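Methionine gamma-lyase (Trichomonas vaginalis, PDB 1E5E) belongs to the Cys/Met metabolism family of pyridoxal-phosphate-dependent enzymes, with the fold of the aminotransferase-like clan, and is assembled from four chains. Local coordinates at residues Thr186-Met191 / Lys303-Tyr308; Ala79-Ser84 / Val235-Ile240; Ile312-Lys317 / Lys324-Asn329. All coordinates share one frame; numbering follows the deposited sequence.

Interaction 1: Thr186-Met191 / Lys303-Tyr308; sequences TFCSPM and KQMRMY. Unlike the reference sequence in segment 303-308: Tyr-308 (reference Ser). With PPJ (N-(hydroxy{3-hydroxy-2-methyl-5-[(phosphonooxy)methyl]pyridin-4-yl}methyl)norvaline), chain C; SO4 (sulfate ion), chain D.
The loop that leaves strand 180-184 beside the ligand pocket meets the chain just leaving helix 298-304 where Cys-188 touches Met-305. The Met-305 chain bends at its last torsion (chi3 66°), which turns the methyl CE onto Cys-188 SG at 4.0 Å. Farther along, Arg-306 runs extended beside the backbone of the loop: its CD lies 3.9 Å from Met-191 O. Its NH1 is 3.7 Å from Pro-190 O, a loose polar approach, and Met-191 O lies beside the guanidinium edge, close to the plane of the group. The loop itself is shaped by an ST turn, in which Ser-189 OG accepts from Met-191 N (3.0 Å) and donates to Cys-188 O (2.7 Å), reaching one lone pair of that carbonyl oxygen; one hydroxyl thus ties two backbone groups. Just past the segment, Ile-192 is backbone-bonded to Arg-306. At the pocket end, Thr-186 OG1 lies 3.8 Å from N1 of the ligand PPJ and is hydrogen-bonded to Asp-184 OD1 and Ser-206 N. At the other end, Tyr-308 OH donates to O4 of a sulfate ion (3.0 Å) that His-298 and Lys-302 also bind.

Interaction 2: Ala79-Ser84 / Val235-Ile240; sequences ACVATS and VGIKDI
Ile-237, on helix 226-241, reaches down onto Val-81 and Thr-83 of strand 79-83, one of the two edge strands of the large mixed sheet within this chain. The two strand residues are two apart and point toward the helix, while Ala-82 between them points away. Val-81 and Ile-237 approach tip to tip, with Val-81 CG1 3.8 Å from Ile-237 CG1. The end of the isoleucine is folded back rather than extended (chi2 -51°), and this turns CD1 toward Thr-83, the next residue on the same side of the strand: CD1 is 3.6 Å from Thr-83 CG2 and 4.2 Å from Val-81 CG1. Thr-83 and Ile-237 cross at about a right angle.

The threonine torsion sorts its two branches. With chi1 at 66°, OG1 sits between the backbone N and the carbonyl carbon and bonds to Ser-85 O, while the methyl CG2 is presented to the isoleucine. On the helix, Val-235 O is shared by Asp-239 N (3.2 Å) and Ile-240 N (2.9 Å), and the bond from Ile-240 makes the turn pi-type. Lys-238 NZ and Asp-239 OD1 form a salt bridge of 2.8 Å, in which the ammonium approaches OD1 from its syn side, slightly off the carboxylate plane. Around this pair the second subunit packs, its Cys-113 against Lys-238 and its Ala-116 against Asp-239, and Ser-84 is hydrogen-bonded to Ser-84 of that subunit.

Strand 79-83 is backbone-bonded to strand 220-224, which leads into this helix; Ile-237, with Leu-229 and Arg-233, lays the helix against the edge strand. What crosses between the segments is carbon against carbon alone, so the contact depends on close fit of methyl groups and not on directional bonds, with the Thr-83 hydroxyl turned to Ser-85 O.

Interaction 3: Ile312-Lys317 / Lys324-Asn329; sequences ITFILK and KKLLDN
Phe-314 has its CG flanked by both backbone branches (chi1 61°), whereas Leu-326 carries its CG anti to the backbone N (chi1 171°); with these torsions the phenyl ring and the leucine come at one another from opposite directions. The meeting is at the rim of the ring. Leu-326 CD2 lies in the ring plane, 3.9 Å from Phe-314 CE2 and 4.0 Å from Phe-314 CZ, so the methyl abuts the edge and does not lie over a face.

Leu-316, two residues along the strand, joins from the same side of the sheet. Its CD1 is 4.1 Å from Leu-326 CD2 and 4.2 Å from Leu-326 CB, while its other methyl, CD2, also stands at the edge of the Phe-314 ring, in plane. Leu-326 is thus seated against both strand residues, and its methyl CD2 is the atom the two contacts share. Leu-392 of helix 381-396 touches both Leu-316 and Leu-326, and Leu-278 of helix 260-279 packs on Phe-314, so the apolar cluster extends into two further helices.

In the helix carrying Leu-326, Asp-328 N is bonded to Lys-324 O at 2.8 Å. On another side of it Asp-328 OD1 is hydrogen-bonded to the backbone N of Cys-40 of the second subunit.

Strand 311-316 runs antiparallel between strands 284-288 and 371-375, and helix 319-328 follows it after a short turn and folds back over it. This local beta-alpha unit, helix laid on one face of a smaller mixed sheet, is consistent with the smaller alpha/beta C-terminal domain of fold-type I pyridoxal-phosphate enzymes.

From the N terminus the chain first passes 79-84, then 186-191, before 235-240 returns to 79-84 and closes interaction 2, a loop of 150 residues. Segment 303-308 then closes interaction 1, so these two contacts cross: each opens before the other is complete. Interaction 3 follows in series, starting at strand 311-316 soon after helix 298-304, and closes its own loop over only six residues. Interaction 2 joins the edge of the large sheet to helix 226-241, interaction 1 links the loop after strand 180-184 to the chain just leaving helix 298-304, and interaction 3 binds helix 319-328 to the smaller sheet. Interactions 2 and 3 lie on opposite sides of the chain's centre, and both touch the second subunit.

Interaction 1: Thr186-Met191 / Lys303-Tyr308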
loop_
_atom_site.group_PDB
_atom_site.type_symbol
_atom_site.label_atom_id
_atom_site.label_comp_id
_atom_site.label_asym_id
_atom_site.label_seq_id
_atom_site.Cartn_x
_atom_site.Cartn_y
_atom_site.Cartn_z
ATOM N N THR A 186 -10.329 17.140 17.655
ATOM C CA THR A 186 -9.269 16.154 17.565
ATOM C C THR A 186 -8.974 15.442 18.879
ATOM O O THR A 186 -8.912 14.235 18.893
ATOM C CB THR A 186 -7.953 16.854 17.147
ATOM O OG1 THR A 186 -8.105 17.482 15.872
ATOM C CG2 THR A 186 -6.806 15.855 17.064
ATOM N N PHE A 187 -8.763 16.188 19.952
ATOM C CA PHE A 187 -8.444 15.606 21.264
ATOM C C PHE A 187 -9.557 14.736 21.766
ATOM O O PHE A 187 -9.229 13.742 22.417
ATOM C CB PHE A 187 -8.121 16.669 22.319
ATOM C CG PHE A 187 -6.698 17.147 22.263
ATOM C CD1 PHE A 187 -5.941 17.034 21.103
ATOM C CD2 PHE A 187 -6.140 17.784 23.356
ATOM C CE1 PHE A 187 -4.630 17.468 21.055
ATOM C CE2 PHE A 187 -4.821 18.214 23.331
ATOM C CZ PHE A 187 -4.060 18.049 22.188
ATOM N N CYS A 188 -10.816 15.002 21.415
ATOM C CA CYS A 188 -11.854 14.103 21.909
ATOM C C CYS A 188 -12.163 12.911 21.018
ATOM O O CYS A 188 -12.384 11.783 21.520
ATOM C CB CYS A 188 -13.146 14.898 22.050
ATOM S SG CYS A 188 -13.230 16.108 23.383
ATOM N N SER A 189 -12.296 13.149 19.726
ATOM C CA SER A 189 -12.699 12.177 18.711
ATOM C C SER A 189 -14.224 12.144 18.812
ATOM O O SER A 189 -14.754 12.472 19.863
ATOM C CB SER A 189 -12.104 10.764 18.823
ATOM O OG SER A 189 -12.951 9.944 19.634
ATOM N N PRO A 190 -14.917 11.602 17.815
ATOM C CA PRO A 190 -16.350 11.497 17.793
ATOM C C PRO A 190 -16.842 10.513 18.841
ATOM O O PRO A 190 -18.046 10.503 19.135
ATOM C CB PRO A 190 -16.724 10.983 16.385
ATOM C CG PRO A 190 -15.515 11.218 15.540
ATOM C CD PRO A 190 -14.327 11.232 16.492
ATOM N N MET A 191 -15.950 9.740 19.472
ATOM C CA MET A 191 -16.406 8.808 20.479
ATOM C C MET A 191 -16.633 9.560 21.783
ATOM O O MET A 191 -17.318 8.995 22.614
ATOM C CB MET A 191 -15.379 7.743 20.817
ATOM C CG MET A 191 -15.150 6.626 19.848
ATOM S SD MET A 191 -16.686 5.803 19.341
ATOM C CE MET A 191 -16.851 6.641 17.778
ATOM N N LYS A 303 -20.283 17.247 31.062
ATOM C CA LYS A 303 -21.432 17.391 30.179
ATOM C C LYS A 303 -21.036 17.220 28.708
ATOM O O LYS A 303 -21.816 16.601 27.958
ATOM C CB LYS A 303 -22.144 18.709 30.457
ATOM C CG LYS A 303 -22.817 19.397 29.288
ATOM N N GLN A 304 -19.839 17.614 28.316
ATOM C CA GLN A 304 -19.435 17.524 26.925
ATOM C C GLN A 304 -18.689 16.259 26.485
ATOM O O GLN A 304 -18.640 15.938 25.307
ATOM C CB GLN A 304 -18.468 18.722 26.684
ATOM C CG GLN A 304 -19.163 20.025 27.012
ATOM C CD GLN A 304 -18.434 21.269 26.597
ATOM O OE1 GLN A 304 -19.121 22.261 26.341
ATOM N NE2 GLN A 304 -17.109 21.321 26.488
ATOM N N MET A 305 -18.075 15.538 27.425
ATOM C CA MET A 305 -17.259 14.371 27.132
ATOM C C MET A 305 -17.793 13.075 27.699
ATOM O O MET A 305 -17.975 12.970 28.917
ATOM C CB MET A 305 -15.833 14.652 27.703
ATOM C CG MET A 305 -15.270 15.971 27.190
ATOM S SD MET A 305 -13.687 16.452 27.890
ATOM C CE MET A 305 -12.666 15.137 27.205
ATOM N N ARG A 306 -18.013 12.053 26.888
ATOM C CA ARG A 306 -18.490 10.781 27.400
ATOM C C ARG A 306 -17.375 10.079 28.173
ATOM O O ARG A 306 -17.680 9.126 28.907
ATOM C CB ARG A 306 -18.975 9.849 26.299
ATOM C CG ARG A 306 -19.897 10.540 25.313
ATOM C CD ARG A 306 -20.685 9.567 24.407
ATOM N NE ARG A 306 -21.663 10.402 23.676
ATOM C CZ ARG A 306 -21.392 11.204 22.649
ATOM N NH1 ARG A 306 -20.199 11.346 22.066
ATOM N NH2 ARG A 306 -22.402 11.901 22.138
ATOM N N MET A 307 -16.106 10.337 27.796
ATOM C CA MET A 307 -14.957 9.770 28.482
ATOM C C MET A 307 -14.011 10.952 28.700
ATOM O O MET A 307 -14.189 11.922 27.956
ATOM C CB MET A 307 -14.228 8.650 27.714
ATOM C CG MET A 307 -15.154 7.432 27.711
ATOM S SD MET A 307 -14.456 5.969 27.001
ATOM C CE MET A 307 -14.446 6.366 25.250
ATOM N N TYR A 308 -13.032 10.842 29.580
ATOM C CA TYR A 308 -12.188 12.003 29.800
ATOM C C TYR A 308 -10.950 12.043 28.928
ATOM O O TYR A 308 -10.138 12.961 29.101
ATOM C CB TYR A 308 -11.864 12.136 31.304
ATOM C CG TYR A 308 -13.116 12.494 32.100
ATOM C CD1 TYR A 308 -13.669 11.632 33.041
ATOM C CD2 TYR A 308 -13.729 13.723 31.903
ATOM C CE1 TYR A 308 -14.788 12.004 33.776
ATOM C CE2 TYR A 308 -14.852 14.109 32.607
ATOM C CZ TYR A 308 -15.358 13.233 33.560
ATOM O OH TYR A 308 -16.488 13.613 34.241
HETATM N N1 PPJ C . -5.544 20.221 15.218
HETATM C C2 PPJ C . -5.049 19.746 16.379
HETATM C C6 PPJ C . -4.764 20.295 14.103
HETATM C C2A PPJ C . -5.577 20.006 17.655
HETATM C C3 PPJ C . -3.763 19.172 16.311
HETATM O O3 PPJ C . -3.248 18.846 17.466
HETATM C C4 PPJ C . -3.039 19.054 15.120
HETATM C C4A PPJ C . -1.741 18.463 15.172
HETATM C C5 PPJ C . -3.505 19.687 13.968
HETATM N N PPJ C . -0.971 18.448 16.276
HETATM C C5A PPJ C . -2.952 19.500 12.660
HETATM O OP4 PPJ C . -3.258 18.319 12.234
HETATM P P PPJ C . -2.187 17.732 11.211
HETATM O OP1 PPJ C . -2.804 16.341 10.738
HETATM O OP2 PPJ C . -0.825 17.552 11.948
HETATM O OP3 PPJ C . -1.987 18.687 9.953
HETATM C CA PPJ C . 0.230 17.812 16.378
HETATM C CB PPJ C . 1.255 17.910 15.328
HETATM C C PPJ C . 0.809 17.901 17.680
HETATM C CG PPJ C . 1.976 19.175 15.034
HETATM C CD PPJ C . 3.298 19.110 15.639
HETATM O O PPJ C . 0.194 18.608 18.558
HETATM O OXT PPJ C . 1.610 16.973 18.132
HETATM S S SO4 D . -17.311 11.643 37.062
HETATM O O1 SO4 D . -16.725 10.437 37.740
HETATM O O2 SO4 D . -16.313 12.765 37.045
HETATM O O3 SO4 D . -18.507 12.112 37.877
HETATM O O4 SO4 D . -17.777 11.263 35.688
#

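Interaction 2: Ala79-Ser84 / Val235-Ile240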
loop_
_atom_site.group_PDB
_atom_site.type_symbol
_atom_site.label_atom_id
_atom_site.label_comp_id
_atom_site.label_asym_id
_atom_site.label_seq_id
_atom_site.Cartn_x
_atom_site.Cartn_y
_atom_site.Cartn_z
ATOM N N ALA A 79 -22.585 15.874 6.463
ATOM C CA ALA A 79 -21.551 15.540 5.499
ATOM C C ALA A 79 -20.192 15.595 6.188
ATOM O O ALA A 79 -20.077 16.110 7.306
ATOM C CB ALA A 79 -21.619 16.499 4.307
ATOM N N CYS A 80 -19.199 15.154 5.452
ATOM C CA CYS A 80 -17.811 15.177 5.895
ATOM C C CYS A 80 -16.934 15.206 4.652
ATOM O O CYS A 80 -17.172 14.584 3.614
ATOM C CB CYS A 80 -17.534 13.928 6.777
ATOM S SG CYS A 80 -15.765 13.697 7.102
ATOM N N VAL A 81 -15.866 15.963 4.689
ATOM C CA VAL A 81 -14.852 16.126 3.657
ATOM C C VAL A 81 -13.510 15.703 4.275
ATOM O O VAL A 81 -13.184 16.211 5.348
ATOM C CB VAL A 81 -14.781 17.587 3.209
ATOM C CG1 VAL A 81 -13.641 17.841 2.220
ATOM C CG2 VAL A 81 -16.107 18.040 2.599
ATOM N N ALA A 82 -12.818 14.753 3.680
ATOM C CA ALA A 82 -11.515 14.330 4.187
ATOM C C ALA A 82 -10.405 15.097 3.518
ATOM O O ALA A 82 -10.632 15.559 2.405
ATOM C CB ALA A 82 -11.229 12.822 3.949
ATOM N N THR A 83 -9.275 15.305 4.162
ATOM C CA THR A 83 -8.190 16.048 3.577
ATOM C C THR A 83 -6.877 15.321 3.911
ATOM O O THR A 83 -6.874 14.305 4.626
ATOM C CB THR A 83 -8.043 17.493 4.092
ATOM O OG1 THR A 83 -7.682 17.374 5.466
ATOM C CG2 THR A 83 -9.319 18.321 3.946
ATOM N N SER A 84 -5.799 15.856 3.322
ATOM C CA SER A 84 -4.512 15.222 3.523
ATOM C C SER A 84 -3.764 15.748 4.742
ATOM O O SER A 84 -2.608 15.363 4.917
ATOM C CB SER A 84 -3.656 15.189 2.241
ATOM O OG SER A 84 -3.134 16.460 1.949
ATOM N N VAL A 235 -14.277 24.744 -3.509
ATOM C CA VAL A 235 -13.335 25.840 -3.399
ATOM C C VAL A 235 -12.135 25.502 -2.525
ATOM O O VAL A 235 -11.005 25.564 -2.995
ATOM C CB VAL A 235 -14.038 27.079 -2.810
ATOM C CG1 VAL A 235 -13.079 28.233 -2.585
ATOM C CG2 VAL A 235 -15.174 27.520 -3.741
ATOM N N GLY A 236 -12.358 25.209 -1.238
ATOM C CA GLY A 236 -11.247 24.917 -0.336
ATOM C C GLY A 236 -10.347 23.773 -0.799
ATOM O O GLY A 236 -9.122 23.837 -0.608
ATOM N N ILE A 237 -10.944 22.651 -1.187
ATOM C CA ILE A 237 -10.155 21.486 -1.569
ATOM C C ILE A 237 -9.668 21.575 -3.013
ATOM O O ILE A 237 -8.490 21.459 -3.300
ATOM C CB ILE A 237 -10.959 20.183 -1.403
ATOM C CG1 ILE A 237 -11.442 20.004 0.058
ATOM C CG2 ILE A 237 -10.091 18.974 -1.802
ATOM C CD1 ILE A 237 -10.337 20.148 1.069
ATOM N N LYS A 238 -10.612 21.738 -3.905
ATOM C CA LYS A 238 -10.397 21.734 -5.335
ATOM C C LYS A 238 -9.460 22.831 -5.811
ATOM O O LYS A 238 -8.686 22.518 -6.713
ATOM C CB LYS A 238 -11.738 21.758 -6.087
ATOM C CG LYS A 238 -11.622 21.876 -7.605
ATOM C CD LYS A 238 -12.970 21.763 -8.319
ATOM C CE LYS A 238 -13.559 23.139 -8.651
ATOM N NZ LYS A 238 -12.541 24.025 -9.314
ATOM N N ASP A 239 -9.503 24.047 -5.321
ATOM C CA ASP A 239 -8.665 25.117 -5.825
ATOM C C ASP A 239 -7.650 25.615 -4.792
ATOM O O ASP A 239 -6.515 25.823 -5.191
ATOM C CB ASP A 239 -9.423 26.390 -6.239
ATOM C CG ASP A 239 -10.466 26.122 -7.295
ATOM O OD1 ASP A 239 -10.360 25.077 -7.979
ATOM O OD2 ASP A 239 -11.413 26.910 -7.493
ATOM N N ILE A 240 -8.143 25.933 -3.599
ATOM C CA ILE A 240 -7.282 26.668 -2.675
ATOM C C ILE A 240 -6.255 25.804 -1.970
ATOM O O ILE A 240 -5.142 26.311 -1.844
ATOM C CB ILE A 240 -8.135 27.426 -1.615
ATOM C CG1 ILE A 240 -9.037 28.413 -2.367
ATOM C CG2 ILE A 240 -7.260 28.092 -0.585
ATOM C CD1 ILE A 240 -10.010 29.206 -1.526
#

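Interaction 3: Ile312-Lys317 / Lys324-Asn329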
loop_
_atom_site.group_PDB
_atom_site.type_symbol
_atom_site.label_atom_id
_atom_site.label_comp_id
_atom_site.label_asym_id
_atom_site.label_seq_id
_atom_site.Cartn_x
_atom_site.Cartn_y
_atom_site.Cartn_z
ATOM N N ILE A 312 -3.021 14.125 28.894
ATOM C CA ILE A 312 -2.709 14.528 30.245
ATOM C C ILE A 312 -1.643 15.603 30.122
ATOM O O ILE A 312 -0.645 15.265 29.494
ATOM C CB ILE A 312 -2.170 13.388 31.121
ATOM C CG1 ILE A 312 -3.154 12.213 31.327
ATOM C CG2 ILE A 312 -1.823 13.945 32.514
ATOM C CD1 ILE A 312 -2.485 11.023 32.057
ATOM N N THR A 313 -1.789 16.786 30.710
ATOM C CA THR A 313 -0.665 17.737 30.609
ATOM C C THR A 313 -0.146 18.049 32.010
ATOM O O THR A 313 -0.991 18.127 32.915
ATOM C CB THR A 313 -1.137 18.995 29.869
ATOM O OG1 THR A 313 -1.367 18.648 28.489
ATOM C CG2 THR A 313 -0.091 20.100 29.945
ATOM N N PHE A 314 1.152 18.111 32.245
ATOM C CA PHE A 314 1.613 18.294 33.611
ATOM C C PHE A 314 2.866 19.160 33.590
ATOM O O PHE A 314 3.555 19.411 32.600
ATOM C CB PHE A 314 1.837 17.009 34.412
ATOM C CG PHE A 314 2.882 16.085 33.818
ATOM C CD1 PHE A 314 2.599 15.306 32.695
ATOM C CD2 PHE A 314 4.113 15.953 34.393
ATOM C CE1 PHE A 314 3.547 14.460 32.148
ATOM C CE2 PHE A 314 5.095 15.108 33.862
ATOM C CZ PHE A 314 4.792 14.360 32.733
ATOM N N ILE A 315 3.040 19.768 34.775
ATOM C CA ILE A 315 4.169 20.675 34.990
ATOM C C ILE A 315 4.986 20.173 36.171
ATOM O O ILE A 315 4.475 19.763 37.227
ATOM C CB ILE A 315 3.681 22.111 35.168
ATOM C CG1 ILE A 315 2.764 22.624 34.059
ATOM C CG2 ILE A 315 4.853 23.085 35.324
ATOM C CD1 ILE A 315 1.897 23.825 34.486
ATOM N N LEU A 316 6.301 20.076 35.924
ATOM C CA LEU A 316 7.206 19.645 36.969
ATOM C C LEU A 316 7.658 20.876 37.784
ATOM O O LEU A 316 7.913 21.947 37.240
ATOM C CB LEU A 316 8.457 18.939 36.479
ATOM C CG LEU A 316 8.267 17.646 35.674
ATOM C CD1 LEU A 316 9.603 17.191 35.072
ATOM C CD2 LEU A 316 7.610 16.548 36.475
ATOM N N LYS A 317 7.841 20.668 39.089
ATOM C CA LYS A 317 8.289 21.756 39.972
ATOM C C LYS A 317 9.710 22.185 39.617
ATOM O O LYS A 317 9.986 23.369 39.681
ATOM C CB LYS A 317 8.261 21.387 41.449
ATOM C CG LYS A 317 6.907 21.132 42.069
ATOM C CD LYS A 317 7.072 20.447 43.430
ATOM C CE LYS A 317 5.688 20.258 44.063
ATOM N NZ LYS A 317 5.797 19.364 45.247
ATOM N N LYS A 324 13.299 18.180 30.630
ATOM C CA LYS A 324 14.244 17.515 29.746
ATOM C C LYS A 324 14.813 16.244 30.358
ATOM O O LYS A 324 14.878 15.200 29.696
ATOM C CB LYS A 324 15.363 18.478 29.360
ATOM C CG LYS A 324 14.816 19.614 28.487
ATOM C CD LYS A 324 15.942 20.272 27.707
ATOM C CE LYS A 324 16.773 21.180 28.627
ATOM N NZ LYS A 324 18.114 21.504 28.035
ATOM N N LYS A 325 15.193 16.307 31.629
ATOM C CA LYS A 325 15.743 15.118 32.265
ATOM C C LYS A 325 14.709 13.995 32.283
ATOM O O LYS A 325 15.080 12.824 32.203
ATOM C CB LYS A 325 16.272 15.341 33.673
ATOM N N LEU A 326 13.468 14.320 32.632
ATOM C CA LEU A 326 12.462 13.256 32.686
ATOM C C LEU A 326 12.222 12.673 31.292
ATOM O O LEU A 326 12.211 11.470 31.153
ATOM C CB LEU A 326 11.127 13.779 33.223
ATOM C CG LEU A 326 9.936 12.810 33.126
ATOM C CD1 LEU A 326 10.113 11.643 34.080
ATOM C CD2 LEU A 326 8.638 13.575 33.382
ATOM N N LEU A 327 12.052 13.529 30.274
ATOM C CA LEU A 327 11.749 13.082 28.926
ATOM C C LEU A 327 12.914 12.315 28.301
ATOM O O LEU A 327 12.605 11.251 27.778
ATOM C CB LEU A 327 11.250 14.178 28.001
ATOM C CG LEU A 327 9.721 14.433 28.041
ATOM C CD1 LEU A 327 9.117 14.407 29.437
ATOM C CD2 LEU A 327 9.476 15.778 27.370
ATOM N N ASP A 328 14.140 12.694 28.682
ATOM C CA ASP A 328 15.264 11.927 28.185
ATOM C C ASP A 328 15.418 10.611 28.919
ATOM O O ASP A 328 16.190 9.829 28.376
ATOM C CB ASP A 328 16.587 12.712 28.316
ATOM C CG ASP A 328 16.521 13.941 27.429
ATOM O OD1 ASP A 328 15.579 14.135 26.629
ATOM O OD2 ASP A 328 17.423 14.805 27.522
ATOM N N ASN A 329 14.806 10.323 30.055
ATOM C CA ASN A 329 15.084 9.041 30.715
ATOM C C ASN A 329 13.930 8.044 30.703
ATOM O O ASN A 329 13.872 7.028 31.405
ATOM C CB ASN A 329 15.550 9.400 32.144
ATOM C CG ASN A 329 16.953 10.001 32.093
ATOM O OD1 ASN A 329 17.906 9.341 31.635
ATOM N ND2 ASN A 329 17.096 11.291 32.373
#